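Local structure of methionine-R-sulfoxide reductase (Neisseria meningitidis, 3MMH) at residues A139-D142 with E143-L147. The protein reduces free methionine-R-sulfoxide to methionine, probably through a GAF-type domain that holds the substrate. Sequence-based numbering, arbitrary orientation. Where two conformers were deposited one is given.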
# COMPACT_ATOMS: atom_id res chain seq x y z
N ALA A 139 -22.64 -5.32 -7.51
CA ALA A 139 -22.31 -6.44 -8.41
C ALA A 139 -21.16 -6.09 -9.31
O ALA A 139 -21.13 -6.56 -10.47
CB ALA A 139 -23.59 -6.81 -9.33
N GLN A 140 -20.11 -5.46 -8.78
CA GLN A 140 -18.94 -5.21 -9.60
C GLN A 140 -18.12 -6.49 -9.81
O GLN A 140 -17.33 -6.55 -10.75
CB GLN A 140 -18.09 -4.10 -8.97
CG GLN A 140 -17.06 -3.58 -9.97
CD GLN A 140 -17.68 -2.91 -11.18
OE1 GLN A 140 -18.70 -2.24 -11.03
NE2 GLN A 140 -17.13 -3.13 -12.39
N PHE A 141 -18.26 -7.45 -8.92
CA PHE A 141 -17.44 -8.64 -8.93
C PHE A 141 -18.29 -9.87 -9.21
O PHE A 141 -19.38 -10.03 -8.66
CB PHE A 141 -16.68 -8.85 -7.61
CG PHE A 141 -15.92 -7.62 -7.20
CD1 PHE A 141 -14.72 -7.33 -7.78
CD2 PHE A 141 -16.44 -6.73 -6.26
CE1 PHE A 141 -14.05 -6.17 -7.41
CE2 PHE A 141 -15.76 -5.59 -5.93
CZ PHE A 141 -14.55 -5.30 -6.49
N ASP A 142 -17.81 -10.70 -10.13
CA ASP A 142 -18.54 -11.85 -10.56
C ASP A 142 -17.59 -13.03 -10.80
O ASP A 142 -16.46 -13.06 -10.29
CB ASP A 142 -19.40 -11.49 -11.79
CG ASP A 142 -18.61 -11.20 -13.01
OD1 ASP A 142 -17.40 -11.44 -13.05
OD2 ASP A 142 -19.19 -10.71 -14.00
N GLU A 143 -18.07 -14.03 -11.54
CA GLU A 143 -17.29 -15.23 -11.74
C GLU A 143 -15.95 -14.98 -12.47
O GLU A 143 -14.99 -15.71 -12.27
CB GLU A 143 -18.11 -16.34 -12.44
CG GLU A 143 -18.37 -16.14 -13.90
CD GLU A 143 -19.56 -15.25 -14.20
OE1 GLU A 143 -20.14 -14.68 -13.26
OE2 GLU A 143 -19.86 -15.12 -15.45
N THR A 144 -15.91 -13.96 -13.30
CA THR A 144 -14.66 -13.61 -13.98
C THR A 144 -13.62 -13.18 -12.95
O THR A 144 -12.47 -13.59 -12.97
CB THR A 144 -14.89 -12.51 -15.02
OG1 THR A 144 -15.79 -13.03 -16.02
CG2 THR A 144 -13.67 -12.04 -15.69
N ASP A 145 -14.05 -12.31 -12.02
CA ASP A 145 -13.12 -11.88 -10.96
C ASP A 145 -12.69 -13.07 -10.08
O ASP A 145 -11.57 -13.22 -9.72
CB ASP A 145 -13.78 -10.80 -10.08
CG ASP A 145 -14.21 -9.66 -10.93
OD1 ASP A 145 -13.37 -8.77 -11.29
OD2 ASP A 145 -15.43 -9.57 -11.26
N ALA A 146 -13.66 -13.94 -9.73
CA ALA A 146 -13.31 -15.08 -8.89
C ALA A 146 -12.27 -15.92 -9.61
O ALA A 146 -11.30 -16.39 -9.00
CB ALA A 146 -14.57 -15.87 -8.54
N LEU A 147 -12.45 -16.23 -10.89
CA LEU A 147 -11.52 -17.06 -11.62
C LEU A 147 -10.12 -16.43 -11.66
O LEU A 147 -9.12 -17.05 -11.29
CB LEU A 147 -12.02 -17.33 -13.04
CG LEU A 147 -11.13 -18.27 -13.87
CD1 LEU A 147 -11.44 -19.72 -13.45
CD2 LEU A 147 -11.41 -18.09 -15.39
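The carboxylate of Asp145 meets the phenyl ring of Phe141 at its edge, near the ring plane, with CG 4.0 Å from Phe141 CD1 and the two planes 76° apart. One face of the ring carries CB of Gln140, offset toward the rim; Trp49 also meets this ring, which packs on strands 126-135 and 115-123. Asp145 CG sits anti to its carbonyl carbon (chi1 -57°), which swings the carboxylate back toward the chain ahead of the helix. There OD2 takes the N-H of Asp142 on its anti side, 2.9 Å from Asp142 N and tilted slightly out of the carboxylate plane. The reverse bond runs from Thr144 N to Asp142 OD1, 2.9 Å, reaching the oxygen from above its carboxylate plane and less straight, at 136°. These two bonds make a capping box at the start of helix 143-165, with Asp142 as N-cap. The first helical turn closes from Ala146 N to Asp142 O, 3.0 Å. Asp142 OD1 and Asp145 OD2 lie 3.3 Å apart, two like-charged acceptors held close, with no bond between them; Lys11 forms salt bridges with both, and Tyr15 bonds Asp145 OD1, tying the cap to helix 11-27. Asp145 and Gln140 also belong to a magnesium site. The lysine, the magnesium, the N-H donors and the helix N-terminus would probably offset the repulsion between the two aspartates and favour their ionised forms.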